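Local coordinates for protein aspergillopepsin II heavy chain (Aspergillus niger var. macrosporus, PDB 1Y43) that supplies the heavy chain of a fungal acid endopeptidase of peptidase family G1, which probably cleaves proteins by a glutamic-type mechanism, at residues B[5-10]-B[119-124]; B[38-43]-B[55-60]; B[105-110]-B[127-132]; B[25-30]-B[61-66]. All blocks are in the same frame, centred on the assembly; numbering follows the deposited sequence.

The four contacts sample a single beta sandwich. Contact 1 joins strands within one sheet, whereas contacts 3 and 4 press strands of facing sheets together and contact 2 packs the loop leading to strand 62-69 against strand 35-45. Contacts 2 and 4 are the nearest neighbours, their centres about 5 Å apart, and share paired strands 22-32 and 35-45: Asp-28 N lies 2.9 Å from Asp-39 O. Contact 1 is tied to contact 4 by the Cys-6 to Cys-30 disulfide and to contact 3 by the probable bond from Glu-110 N to Ser-8 O, 2.8 Å. Contacts 3 and 4 do not touch, their nearest atoms being about 4 Å apart. The sulfate beside Lys-64 in contact 4 probably comes from the crystallisation liquor.

Contact 1: residues B[5-10]-B[119-124]; sequences YCASAW and VAFADF
Cys-6 is clasped by the backbone on both flanks of Phe-121: its N donates to Ala-120 O at 2.8 Å, and its O accepts from Ala-122 N at 3.0 Å. Side chains then sort themselves around this clasp. Tyr-5 holds CG anti to its carbonyl carbon (chi1 -59°), and its CD2 meets Ala-120 CB at 3.6 Å while its CB packs on Ala-122 CB. Val-119 CG1 and CG2 each lie 4.0 Å from Cys-6 CB, and CG2 also meets Cys-6 SG, which forms the disulfide to Cys-30. Phe-121 starts out pointing away, and chi1 (-158°) sets its CG anti to the backbone N; from there the ring comes back to the strand, CE1 lying 3.7 Å from Ala-7 CB. The same methyl receives Phe-124 CD2 at 4.0 Å, and Phe-121 CE2 lies in the plane of the Phe-124 ring, at its edge. Beyond, Phe-121 touches Leu-158 and Tyr-172 of the facing sheet. A short parallel beta bridge between Cys-6 and Phe-121, in an otherwise largely antiparallel sheet, thus lies beside aromatic packing between the two layers of the G1-family beta sandwich.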
loop_
_atom_site.group_PDB
_atom_site.type_symbol
_atom_site.label_atom_id
_atom_site.label_comp_id
_atom_site.label_asym_id
_atom_site.label_seq_id
_atom_site.Cartn_x
_atom_site.Cartn_y
_atom_site.Cartn_z
ATOM N N TYR B 5 -10.978 -10.641 -10.051
ATOM C CA TYR B 5 -10.518 -10.543 -8.676
ATOM C C TYR B 5 -9.288 -9.664 -8.633
ATOM O O TYR B 5 -8.406 -9.826 -9.468
ATOM C CB TYR B 5 -10.115 -11.925 -8.180
ATOM C CG TYR B 5 -11.225 -12.918 -8.233
ATOM C CD1 TYR B 5 -11.515 -13.601 -9.409
ATOM C CD2 TYR B 5 -12.001 -13.164 -7.111
ATOM C CE1 TYR B 5 -12.559 -14.511 -9.464
ATOM C CE2 TYR B 5 -13.048 -14.071 -7.147
ATOM C CZ TYR B 5 -13.322 -14.739 -8.324
ATOM O OH TYR B 5 -14.381 -15.624 -8.351
ATOM N N CYS B 6 -9.204 -8.777 -7.648
ATOM C CA CYS B 6 -8.036 -7.897 -7.530
ATOM C C CYS B 6 -7.613 -7.726 -6.079
ATOM O O CYS B 6 -8.337 -8.086 -5.146
ATOM C CB CYS B 6 -8.352 -6.489 -8.061
ATOM S SG CYS B 6 -8.929 -6.338 -9.782
ATOM N N ALA B 7 -6.449 -7.103 -5.912
ATOM C CA ALA B 7 -5.894 -6.765 -4.608
ATOM C C ALA B 7 -4.879 -5.658 -4.895
ATOM O O ALA B 7 -4.520 -5.437 -6.046
ATOM C CB ALA B 7 -5.213 -7.979 -3.982
ATOM N N SER B 8 -4.485 -4.911 -3.877
ATOM C CA SER B 8 -3.495 -3.861 -4.065
ATOM C C SER B 8 -2.494 -3.913 -2.902
ATOM O O SER B 8 -2.820 -4.397 -1.810
ATOM C CB SER B 8 -4.177 -2.488 -4.107
ATOM O OG SER B 8 -4.698 -2.150 -2.829
ATOM N N ALA B 9 -1.288 -3.425 -3.141
ATOM C CA ALA B 9 -0.269 -3.363 -2.102
ATOM C C ALA B 9 0.273 -1.946 -2.202
ATOM O O ALA B 9 0.600 -1.474 -3.300
ATOM C CB ALA B 9 0.845 -4.364 -2.368
ATOM N N TRP B 10 0.382 -1.271 -1.069
ATOM C CA TRP B 10 0.869 0.097 -1.063
ATOM C C TRP B 10 1.483 0.505 0.273
ATOM O O TRP B 10 1.359 -0.208 1.264
ATOM C CB TRP B 10 -0.299 1.047 -1.399
ATOM C CG TRP B 10 -1.535 0.857 -0.567
ATOM C CD1 TRP B 10 -2.598 0.034 -0.844
ATOM C CD2 TRP B 10 -1.875 1.553 0.642
ATOM N NE1 TRP B 10 -3.573 0.188 0.107
ATOM C CE2 TRP B 10 -3.157 1.113 1.031
ATOM C CE3 TRP B 10 -1.219 2.511 1.427
ATOM C CZ2 TRP B 10 -3.804 1.603 2.174
ATOM C CZ3 TRP B 10 -1.868 2.997 2.569
ATOM C CH2 TRP B 10 -3.145 2.541 2.926
ATOM N N VAL B 119 -14.012 -4.744 -4.418
ATOM C CA VAL B 119 -13.714 -5.622 -5.536
ATOM C C VAL B 119 -13.534 -7.060 -5.013
ATOM O O VAL B 119 -13.140 -7.269 -3.862
ATOM C CB VAL B 119 -12.430 -5.135 -6.293
ATOM C CG1 VAL B 119 -11.182 -5.332 -5.456
ATOM C CG2 VAL B 119 -12.310 -5.798 -7.650
ATOM N N ALA B 120 -13.920 -8.048 -5.816
ATOM C CA ALA B 120 -13.754 -9.446 -5.413
ATOM C C ALA B 120 -12.266 -9.568 -5.128
ATOM O O ALA B 120 -11.435 -9.132 -5.940
ATOM C CB ALA B 120 -14.172 -10.378 -6.538
ATOM N N PHE B 121 -11.946 -10.125 -3.967
ATOM C CA PHE B 121 -10.571 -10.239 -3.494
ATOM C C PHE B 121 -9.757 -11.396 -4.079
ATOM O O PHE B 121 -10.095 -12.561 -3.909
ATOM C CB PHE B 121 -10.617 -10.313 -1.973
ATOM C CG PHE B 121 -9.347 -9.911 -1.303
ATOM C CD1 PHE B 121 -8.649 -8.768 -1.698
ATOM C CD2 PHE B 121 -8.868 -10.658 -0.241
ATOM C CE1 PHE B 121 -7.480 -8.376 -1.023
ATOM C CE2 PHE B 121 -7.708 -10.286 0.439
ATOM C CZ PHE B 121 -7.011 -9.143 0.051
ATOM N N ALA B 122 -8.661 -11.054 -4.754
ATOM C CA ALA B 122 -7.793 -12.044 -5.385
ATOM C C ALA B 122 -6.914 -12.843 -4.413
ATOM O O ALA B 122 -6.524 -12.347 -3.355
ATOM C CB ALA B 122 -6.907 -11.362 -6.422
ATOM N N ASP B 123 -6.625 -14.092 -4.776
ATOM C CA ASP B 123 -5.709 -14.920 -3.990
ATOM C C ASP B 123 -4.334 -14.566 -4.573
ATOM O O ASP B 123 -3.988 -14.970 -5.682
ATOM C CB ASP B 123 -5.993 -16.409 -4.187
ATOM C CG ASP B 123 -5.040 -17.297 -3.397
ATOM O OD1 ASP B 123 -4.010 -16.808 -2.878
ATOM O OD2 ASP B 123 -5.324 -18.501 -3.288
ATOM N N PHE B 124 -3.572 -13.779 -3.826
ATOM C CA PHE B 124 -2.242 -13.331 -4.243
ATOM C C PHE B 124 -1.115 -14.169 -3.637
ATOM O O PHE B 124 0.055 -13.807 -3.766
ATOM C CB PHE B 124 -2.050 -11.856 -3.843
ATOM C CG PHE B 124 -2.399 -11.576 -2.401
ATOM C CD1 PHE B 124 -1.473 -11.792 -1.387
ATOM C CD2 PHE B 124 -3.674 -11.140 -2.050
ATOM C CE1 PHE B 124 -1.819 -11.591 -0.050
ATOM C CE2 PHE B 124 -4.019 -10.938 -0.717
ATOM C CZ PHE B 124 -3.092 -11.160 0.279
#

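Contact 2: residues B[38-43]-B[55-60]; sequences YDAWYE and ITISEG
Tyr-38 and Ala-40 of strand 35-45 meet Ile-55, Ile-57 and Glu-59 in a strand-to-loop contact bridged by water, where the chain leaves one sheet of the beta sandwich and heads for strand 62-69 in another. The two backbones run roughly antiparallel, yet no direct hydrogen bond joins them; two waters fill the gap instead. One donates to Tyr-38 O (3.0 Å) and accepts from Ile-57 N (2.9 Å). The other accepts from Ala-40 N (2.9 Å) and donates to Ile-55 O (3.1 Å), so each water links a backbone N-H of one segment to a carbonyl of the other. Apolar groups close the space beside them. Ala-40 CB rests 3.8 Å from Ile-55 CG2 and also meets Ile-57 CD1, which the second torsion of Ile-57 (chi2 -69°) carries toward it. Ile-57 CB in turn lies 3.8 Å from Tyr-38 CB. Val-79, from the three-stranded sheet, touches both Ala-40 and Ile-55, extending this apolar patch. Toward the surface, the phenol of Tyr-38 runs alongside the Glu-59 side chain in the same direction, with ring and carboxylate planes 57° apart. The phenol hydroxyl is hydrogen-bonded to the backbone of the other protein chain, while Tyr-38 OH also lies 3.5 Å from Glu-59 CB.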
loop_
_atom_site.group_PDB
_atom_site.type_symbol
_atom_site.label_atom_id
_atom_site.label_comp_id
_atom_site.label_asym_id
_atom_site.label_seq_id
_atom_site.Cartn_x
_atom_site.Cartn_y
_atom_site.Cartn_z
ATOM N N TYR B 38 -1.675 -5.647 -14.264
ATOM C CA TYR B 38 -0.933 -4.975 -13.190
ATOM C C TYR B 38 -0.774 -3.501 -13.530
ATOM O O TYR B 38 -0.563 -3.159 -14.692
ATOM C CB TYR B 38 0.486 -5.559 -13.048
ATOM C CG TYR B 38 0.563 -7.019 -12.669
ATOM C CD1 TYR B 38 0.430 -7.419 -11.340
ATOM C CD2 TYR B 38 0.769 -8.007 -13.640
ATOM C CE1 TYR B 38 0.497 -8.762 -10.980
ATOM C CE2 TYR B 38 0.835 -9.364 -13.291
ATOM C CZ TYR B 38 0.700 -9.731 -11.957
ATOM O OH TYR B 38 0.767 -11.058 -11.575
ATOM N N ASP B 39 -0.852 -2.631 -12.530
ATOM C CA ASP B 39 -0.661 -1.207 -12.767
ATOM C C ASP B 39 -0.132 -0.513 -11.516
ATOM O O ASP B 39 -0.320 -1.015 -10.403
ATOM C CB ASP B 39 -1.954 -0.546 -13.284
ATOM C CG ASP B 39 -2.910 -0.125 -12.179
ATOM O OD1 ASP B 39 -2.865 -0.683 -11.064
ATOM O OD2 ASP B 39 -3.736 0.783 -12.431
ATOM N N ALA B 40 0.565 0.600 -11.694
ATOM C CA ALA B 40 1.086 1.366 -10.568
ATOM C C ALA B 40 0.256 2.644 -10.498
ATOM O O ALA B 40 -0.153 3.179 -11.532
ATOM C CB ALA B 40 2.567 1.678 -10.773
ATOM N N TRP B 41 0.049 3.162 -9.294
ATOM C CA TRP B 41 -0.777 4.351 -9.112
ATOM C C TRP B 41 -0.355 5.171 -7.896
ATOM O O TRP B 41 0.427 4.699 -7.061
ATOM C CB TRP B 41 -2.239 3.911 -8.921
ATOM C CG TRP B 41 -2.420 2.865 -7.825
ATOM C CD1 TRP B 41 -2.401 1.503 -7.981
ATOM C CD2 TRP B 41 -2.534 3.102 -6.409
ATOM N NE1 TRP B 41 -2.481 0.883 -6.751
ATOM C CE2 TRP B 41 -2.562 1.838 -5.771
ATOM C CE3 TRP B 41 -2.604 4.259 -5.615
ATOM C CZ2 TRP B 41 -2.654 1.698 -4.386
ATOM C CZ3 TRP B 41 -2.697 4.116 -4.232
ATOM C CH2 TRP B 41 -2.720 2.841 -3.635
ATOM N N TYR B 42 -0.867 6.398 -7.805
ATOM C CA TYR B 42 -0.600 7.267 -6.656
ATOM C C TYR B 42 -1.919 7.923 -6.275
ATOM O O TYR B 42 -2.836 8.014 -7.099
ATOM C CB TYR B 42 0.433 8.360 -6.965
ATOM C CG TYR B 42 0.022 9.317 -8.061
ATOM C CD1 TYR B 42 -0.783 10.428 -7.789
ATOM C CD2 TYR B 42 0.427 9.093 -9.380
ATOM C CE1 TYR B 42 -1.173 11.290 -8.805
ATOM C CE2 TYR B 42 0.050 9.944 -10.407
ATOM C CZ TYR B 42 -0.751 11.039 -10.112
ATOM O OH TYR B 42 -1.127 11.878 -11.134
ATOM N N GLU B 43 -2.013 8.391 -5.038
ATOM C CA GLU B 43 -3.222 9.047 -4.584
ATOM C C GLU B 43 -2.997 9.862 -3.335
ATOM O O GLU B 43 -2.266 9.449 -2.433
ATOM C CB GLU B 43 -4.320 8.010 -4.290
ATOM C CG GLU B 43 -5.593 8.626 -3.681
ATOM C CD GLU B 43 -6.796 7.686 -3.687
ATOM O OE1 GLU B 43 -6.625 6.451 -3.788
ATOM O OE2 GLU B 43 -7.928 8.216 -3.626
ATOM N N ILE B 55 5.221 3.301 -16.718
ATOM C CA ILE B 55 5.951 2.251 -16.017
ATOM C C ILE B 55 5.240 0.916 -16.185
ATOM O O ILE B 55 4.018 0.805 -16.020
ATOM C CB ILE B 55 6.193 2.554 -14.506
ATOM C CG1 ILE B 55 7.193 1.536 -13.932
ATOM C CG2 ILE B 55 4.871 2.500 -13.713
ATOM C CD1 ILE B 55 7.811 1.931 -12.597
ATOM N N THR B 56 6.019 -0.087 -16.562
ATOM C CA THR B 56 5.520 -1.436 -16.781
ATOM C C THR B 56 5.776 -2.302 -15.547
ATOM O O THR B 56 6.890 -2.322 -15.015
ATOM C CB THR B 56 6.231 -2.055 -17.993
ATOM O OG1 THR B 56 5.956 -1.260 -19.145
ATOM C CG2 THR B 56 5.756 -3.477 -18.226
ATOM N N ILE B 57 4.727 -2.986 -15.096
ATOM C CA ILE B 57 4.770 -3.860 -13.928
ATOM C C ILE B 57 4.440 -5.288 -14.399
ATOM O O ILE B 57 3.420 -5.491 -15.064
ATOM C CB ILE B 57 3.689 -3.439 -12.882
ATOM C CG1 ILE B 57 3.734 -1.936 -12.588
ATOM C CG2 ILE B 57 3.833 -4.270 -11.607
ATOM C CD1 ILE B 57 4.957 -1.473 -11.832
ATOM N N SER B 58 5.292 -6.258 -14.066
ATOM C CA SER B 58 5.070 -7.662 -14.444
ATOM C C SER B 58 5.189 -8.584 -13.229
ATOM O O SER B 58 5.830 -8.243 -12.230
ATOM C CB SER B 58 6.107 -8.133 -15.478
ATOM O OG SER B 58 6.097 -7.335 -16.652
ATOM N N GLU B 59 4.603 -9.773 -13.331
ATOM C CA GLU B 59 4.674 -10.735 -12.240
ATOM C C GLU B 59 6.145 -11.000 -11.923
ATOM O O GLU B 59 6.978 -11.101 -12.834
ATOM C CB GLU B 59 3.997 -12.058 -12.633
ATOM C CG GLU B 59 3.784 -13.043 -11.473
ATOM C CD GLU B 59 5.029 -13.841 -11.068
ATOM O OE1 GLU B 59 5.946 -14.017 -11.898
ATOM O OE2 GLU B 59 5.079 -14.316 -9.910
ATOM N N GLY B 60 6.464 -11.057 -10.633
ATOM C CA GLY B 60 7.820 -11.353 -10.225
ATOM C C GLY B 60 8.781 -10.195 -10.130
ATOM O O GLY B 60 9.875 -10.373 -9.603
HETATM O O HOH W 1 2.043 -2.322 -15.987
HETATM O O HOH W 2 1.398 1.058 -14.404
#

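Contact 3: residues B[105-110]-B[127-132]; sequences AEWIVE and VTFTNA
Trp-107 and Phe-129 make the dense end of this contact. The CB of Trp-107 stands over the centre of the Phe-129 ring, 4.0 Å from its centroid and only 10° off the normal, a clear CH-pi contact. The indole also turns its edge toward the phenyl face, a T-shaped (edge-to-face) pair with five-membered ring and phenyl centroids 5.5 Å apart and planes at 64°. At the rim of the phenyl, Ile-108 O lies near the ring plane, 3.7 Å from CZ. Ala-132 follows a corner in the chain at Asn-131 and lays its CB over one indole face, 3.9 Å from the five-membered ring centroid. The indole NE1 is hydrogen-bonded to the backbone of the other protein chain.

Strands 105-110 and 127-130 belong to facing sheets of the beta sandwich. They run nearly antiparallel (161°) with axes 8.7 Å apart, and side chains rather than hydrogen bonds fill the interval. Strand 105-110 itself pairs antiparallel with a strand of the other protein chain. Packing is sparser at the Val-109 end: CG2 touches Val-127 CB at 4.1 Å and Phe-129 CE1 at 4.3 Å, with Phe-124 also touching Val-109. On the outer side of strand 127-130, Thr-128 is partly exposed, its OG1 hydrogen-bonded to Thr-169 OG1. Asn-131 at the corner is exposed, and its ND2 makes a weak hydrogen bond to an acidic side chain of the other chain.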
loop_
_atom_site.group_PDB
_atom_site.type_symbol
_atom_site.label_atom_id
_atom_site.label_comp_id
_atom_site.label_asym_id
_atom_site.label_seq_id
_atom_site.Cartn_x
_atom_site.Cartn_y
_atom_site.Cartn_z
ATOM N N ALA B 105 1.897 5.499 9.613
ATOM C CA ALA B 105 2.814 5.079 8.547
ATOM C C ALA B 105 2.397 3.623 8.372
ATOM O O ALA B 105 2.305 2.892 9.355
ATOM C CB ALA B 105 4.279 5.163 9.001
ATOM N N GLU B 106 2.140 3.187 7.146
ATOM C CA GLU B 106 1.665 1.812 6.950
ATOM C C GLU B 106 2.112 1.115 5.676
ATOM O O GLU B 106 2.502 1.766 4.710
ATOM C CB GLU B 106 0.125 1.787 7.046
ATOM C CG GLU B 106 -0.608 2.600 5.972
ATOM C CD GLU B 106 -1.002 4.017 6.400
ATOM O OE1 GLU B 106 -0.938 4.354 7.595
ATOM O OE2 GLU B 106 -1.363 4.808 5.506
ATOM N N TRP B 107 2.078 -0.226 5.731
ATOM C CA TRP B 107 2.427 -1.143 4.643
ATOM C C TRP B 107 1.162 -1.989 4.562
ATOM O O TRP B 107 0.890 -2.795 5.462
ATOM C CB TRP B 107 3.637 -1.998 5.038
ATOM C CG TRP B 107 4.872 -1.177 5.306
ATOM C CD1 TRP B 107 5.830 -0.820 4.401
ATOM C CD2 TRP B 107 5.248 -0.583 6.561
ATOM N NE1 TRP B 107 6.779 -0.030 5.027
ATOM C CE2 TRP B 107 6.452 0.125 6.336
ATOM C CE3 TRP B 107 4.681 -0.586 7.843
ATOM C CZ2 TRP B 107 7.099 0.837 7.366
ATOM C CZ3 TRP B 107 5.327 0.123 8.860
ATOM C CH2 TRP B 107 6.523 0.823 8.610
ATOM N N ILE B 108 0.409 -1.835 3.472
ATOM C CA ILE B 108 -0.900 -2.475 3.361
ATOM C C ILE B 108 -1.227 -3.221 2.065
ATOM O O ILE B 108 -0.746 -2.861 0.997
ATOM C CB ILE B 108 -1.996 -1.347 3.507
ATOM C CG1 ILE B 108 -1.861 -0.609 4.851
ATOM C CG2 ILE B 108 -3.410 -1.893 3.318
ATOM C CD1 ILE B 108 -2.231 -1.441 6.076
ATOM N N VAL B 109 -1.985 -4.315 2.216
ATOM C CA VAL B 109 -2.537 -5.067 1.095
ATOM C C VAL B 109 -4.042 -4.805 1.304
ATOM O O VAL B 109 -4.608 -5.093 2.367
ATOM C CB VAL B 109 -2.210 -6.574 1.138
ATOM C CG1 VAL B 109 -2.991 -7.300 0.058
ATOM C CG2 VAL B 109 -0.719 -6.794 0.906
ATOM N N GLU B 110 -4.681 -4.233 0.298
ATOM C CA GLU B 110 -6.076 -3.845 0.416
ATOM C C GLU B 110 -7.054 -4.437 -0.582
ATOM O O GLU B 110 -6.694 -4.761 -1.721
ATOM C CB GLU B 110 -6.154 -2.316 0.319
ATOM C CG GLU B 110 -7.566 -1.743 0.271
ATOM C CD GLU B 110 -7.608 -0.221 0.188
ATOM O OE1 GLU B 110 -6.557 0.441 0.251
ATOM O OE2 GLU B 110 -8.719 0.318 0.063
ATOM N N VAL B 127 2.451 -11.616 0.134
ATOM C CA VAL B 127 3.172 -10.403 -0.241
ATOM C C VAL B 127 4.047 -10.062 0.956
ATOM O O VAL B 127 3.567 -10.021 2.092
ATOM C CB VAL B 127 2.231 -9.194 -0.525
ATOM C CG1 VAL B 127 3.041 -7.913 -0.649
ATOM C CG2 VAL B 127 1.438 -9.421 -1.808
ATOM N N THR B 128 5.339 -9.886 0.718
ATOM C CA THR B 128 6.242 -9.510 1.792
ATOM C C THR B 128 6.922 -8.190 1.458
ATOM O O THR B 128 7.499 -8.034 0.379
ATOM C CB THR B 128 7.362 -10.563 2.043
ATOM O OG1 THR B 128 6.783 -11.806 2.452
ATOM C CG2 THR B 128 8.309 -10.078 3.140
ATOM N N PHE B 129 6.761 -7.220 2.345
ATOM C CA PHE B 129 7.419 -5.930 2.204
ATOM C C PHE B 129 8.737 -6.075 2.969
ATOM O O PHE B 129 8.724 -6.422 4.154
ATOM C CB PHE B 129 6.622 -4.829 2.898
ATOM C CG PHE B 129 5.315 -4.483 2.231
ATOM C CD1 PHE B 129 4.130 -5.118 2.604
ATOM C CD2 PHE B 129 5.260 -3.463 1.292
ATOM C CE1 PHE B 129 2.894 -4.721 2.049
ATOM C CE2 PHE B 129 4.032 -3.064 0.738
ATOM C CZ PHE B 129 2.859 -3.692 1.118
ATOM N N THR B 130 9.863 -5.886 2.300
ATOM C CA THR B 130 11.151 -5.944 2.972
ATOM C C THR B 130 11.662 -4.515 3.000
ATOM O O THR B 130 11.136 -3.639 2.305
ATOM C CB THR B 130 12.161 -6.835 2.239
ATOM O OG1 THR B 130 12.333 -6.374 0.892
ATOM C CG2 THR B 130 11.686 -8.289 2.249
ATOM N N ASN B 131 12.702 -4.282 3.795
ATOM C CA ASN B 131 13.275 -2.945 3.944
ATOM C C ASN B 131 12.119 -1.975 4.261
ATOM O O ASN B 131 12.015 -0.880 3.691
ATOM C CB ASN B 131 14.029 -2.541 2.670
ATOM C CG ASN B 131 15.267 -3.395 2.428
ATOM O OD1 ASN B 131 16.144 -3.499 3.282
ATOM N ND2 ASN B 131 15.333 -4.025 1.272
ATOM N N ALA B 132 11.225 -2.436 5.132
ATOM C CA ALA B 132 10.051 -1.687 5.568
ATOM C C ALA B 132 10.485 -0.697 6.634
ATOM O O ALA B 132 10.714 -1.078 7.786
ATOM C CB ALA B 132 9.010 -2.642 6.113
#

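Contact 4: residues B[25-30]-B[61-66]; sequences TGVDFC and DSIKVT. With SO4 (sulfate ion), chain G.
Thr-25 OG1 donates a hydrogen bond to Trp-41 O, and with OG1 so engaged, CG2 is the branch facing strand 62-66. With OG1 anti to the backbone N (chi1 -163°), CG2 falls between N and the carbonyl carbon and projects to Val-65 CB, 4.0 Å away, and to Thr-66 O at 3.9 Å. The side chains of Thr-25 and Val-65 pass alongside, running opposite ways. Next to them Val-65 CG1 comes within 4.3 Å of Gly-26 CA. Farther along, Val-27 CG2 meets Ile-63 CG2 more loosely, at 4.4 Å, and Ile-57 packs against both residues.

This is sheet-on-sheet packing within the beta sandwich. Strand 25-30 lies in the larger mixed sheet, strand 62-66 in the outermost strand, within this chain, of the three-stranded one, and their directions differ by 142° across axes 6.9 Å apart at the closest. Hydrogen bonds are absent between the two segments; strand 62-66 instead pairs antiparallel with a strand of the other protein chain, which continues the sheet.

Ile-63 and Val-65 turn inward, and the intervening Lys-64 runs outward. Its extended chain carries NZ to a sulfate, probably from the crystallisation liquor, where it donates to O2 at 3.0 Å and more weakly to O4. At the start of the segment Asp-61 OD2 accepts from both Ser-58 N and Asn-81 ND2, tying the loop to strand 74-81.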
loop_
_atom_site.group_PDB
_atom_site.type_symbol
_atom_site.label_atom_id
_atom_site.label_comp_id
_atom_site.label_asym_id
_atom_site.label_seq_id
_atom_site.Cartn_x
_atom_site.Cartn_y
_atom_site.Cartn_z
ATOM N N THR B 25 0.919 5.222 -2.419
ATOM C CA THR B 25 1.323 4.822 -3.757
ATOM C C THR B 25 1.505 3.315 -3.737
ATOM O O THR B 25 1.932 2.739 -2.723
ATOM C CB THR B 25 2.601 5.549 -4.228
ATOM O OG1 THR B 25 2.721 5.417 -5.652
ATOM C CG2 THR B 25 3.863 4.961 -3.572
ATOM N N GLY B 26 1.144 2.662 -4.835
ATOM C CA GLY B 26 1.270 1.223 -4.878
ATOM C C GLY B 26 0.956 0.606 -6.217
ATOM O O GLY B 26 0.950 1.275 -7.251
ATOM N N VAL B 27 0.635 -0.682 -6.170
ATOM C CA VAL B 27 0.366 -1.463 -7.361
ATOM C C VAL B 27 -0.884 -2.309 -7.188
ATOM O O VAL B 27 -1.144 -2.810 -6.091
ATOM C CB VAL B 27 1.551 -2.434 -7.604
ATOM C CG1 VAL B 27 1.237 -3.388 -8.739
ATOM C CG2 VAL B 27 2.832 -1.649 -7.894
ATOM N N ASP B 28 -1.690 -2.398 -8.246
ATOM C CA ASP B 28 -2.894 -3.235 -8.254
ATOM C C ASP B 28 -2.568 -4.492 -9.044
ATOM O O ASP B 28 -1.794 -4.437 -10.006
ATOM C CB ASP B 28 -4.052 -2.559 -9.000
ATOM C CG ASP B 28 -4.763 -1.498 -8.181
ATOM O OD1 ASP B 28 -4.480 -1.337 -6.995
ATOM O OD2 ASP B 28 -5.641 -0.823 -8.742
ATOM N N PHE B 29 -3.086 -5.630 -8.606
ATOM C CA PHE B 29 -2.899 -6.878 -9.353
ATOM C C PHE B 29 -4.271 -7.493 -9.525
ATOM O O PHE B 29 -4.989 -7.676 -8.548
ATOM C CB PHE B 29 -1.965 -7.907 -8.676
ATOM C CG PHE B 29 -1.551 -7.562 -7.282
ATOM C CD1 PHE B 29 -0.445 -6.750 -7.060
ATOM C CD2 PHE B 29 -2.235 -8.094 -6.187
ATOM C CE1 PHE B 29 -0.016 -6.465 -5.763
ATOM C CE2 PHE B 29 -1.824 -7.823 -4.880
ATOM C CZ PHE B 29 -0.711 -7.007 -4.670
ATOM N N CYS B 30 -4.657 -7.739 -10.770
ATOM C CA CYS B 30 -5.954 -8.325 -11.066
ATOM C C CYS B 30 -5.873 -9.578 -11.912
ATOM O O CYS B 30 -4.976 -9.724 -12.742
ATOM C CB CYS B 30 -6.848 -7.321 -11.771
ATOM S SG CYS B 30 -7.256 -5.836 -10.810
ATOM N N ASP B 61 8.407 -9.025 -10.636
ATOM C CA ASP B 61 9.294 -7.869 -10.574
ATOM C C ASP B 61 9.438 -7.369 -9.144
ATOM O O ASP B 61 8.511 -7.481 -8.338
ATOM C CB ASP B 61 8.738 -6.719 -11.415
ATOM C CG ASP B 61 8.862 -6.953 -12.909
ATOM O OD1 ASP B 61 9.570 -7.890 -13.338
ATOM O OD2 ASP B 61 8.263 -6.162 -13.658
ATOM N N SER B 62 10.605 -6.811 -8.848
ATOM C CA SER B 62 10.889 -6.239 -7.543
ATOM C C SER B 62 10.551 -4.765 -7.626
ATOM O O SER B 62 11.094 -4.032 -8.468
ATOM C CB SER B 62 12.360 -6.397 -7.212
ATOM O OG SER B 62 12.624 -7.726 -6.828
ATOM N N ILE B 63 9.645 -4.342 -6.759
ATOM C CA ILE B 63 9.189 -2.970 -6.740
ATOM C C ILE B 63 9.550 -2.289 -5.429
ATOM O O ILE B 63 9.500 -2.920 -4.369
ATOM C CB ILE B 63 7.644 -2.935 -6.866
ATOM C CG1 ILE B 63 7.196 -3.667 -8.132
ATOM C CG2 ILE B 63 7.120 -1.516 -6.828
ATOM C CD1 ILE B 63 7.782 -3.147 -9.431
ATOM N N LYS B 64 9.972 -1.033 -5.499
ATOM C CA LYS B 64 10.254 -0.263 -4.289
ATOM C C LYS B 64 9.315 0.937 -4.332
ATOM O O LYS B 64 9.288 1.677 -5.320
ATOM C CB LYS B 64 11.711 0.208 -4.238
ATOM C CG LYS B 64 12.037 1.003 -2.985
ATOM C CD LYS B 64 13.515 1.324 -2.904
ATOM C CE LYS B 64 13.845 2.191 -1.695
ATOM N NZ LYS B 64 15.260 2.681 -1.774
ATOM N N VAL B 65 8.489 1.081 -3.306
ATOM C CA VAL B 65 7.557 2.200 -3.236
ATOM C C VAL B 65 7.916 3.118 -2.073
ATOM O O VAL B 65 8.254 2.654 -0.979
ATOM C CB VAL B 65 6.083 1.729 -3.085
ATOM C CG1 VAL B 65 5.575 1.170 -4.403
ATOM C CG2 VAL B 65 5.948 0.685 -1.966
ATOM N N THR B 66 7.755 4.419 -2.294
ATOM C CA THR B 66 8.084 5.414 -1.286
ATOM C C THR B 66 7.162 6.625 -1.343
ATOM O O THR B 66 6.853 7.110 -2.434
ATOM C CB THR B 66 9.510 5.966 -1.549
ATOM O OG1 THR B 66 10.453 4.890 -1.546
ATOM C CG2 THR B 66 9.905 7.012 -0.517
HETATM S S SO4 G . 17.080 3.370 -4.809
HETATM O O1 SO4 G . 17.205 3.252 -6.319
HETATM O O2 SO4 G . 16.930 1.985 -4.222
HETATM O O3 SO4 G . 18.321 4.031 -4.237
HETATM O O4 SO4 G . 15.865 4.196 -4.466
#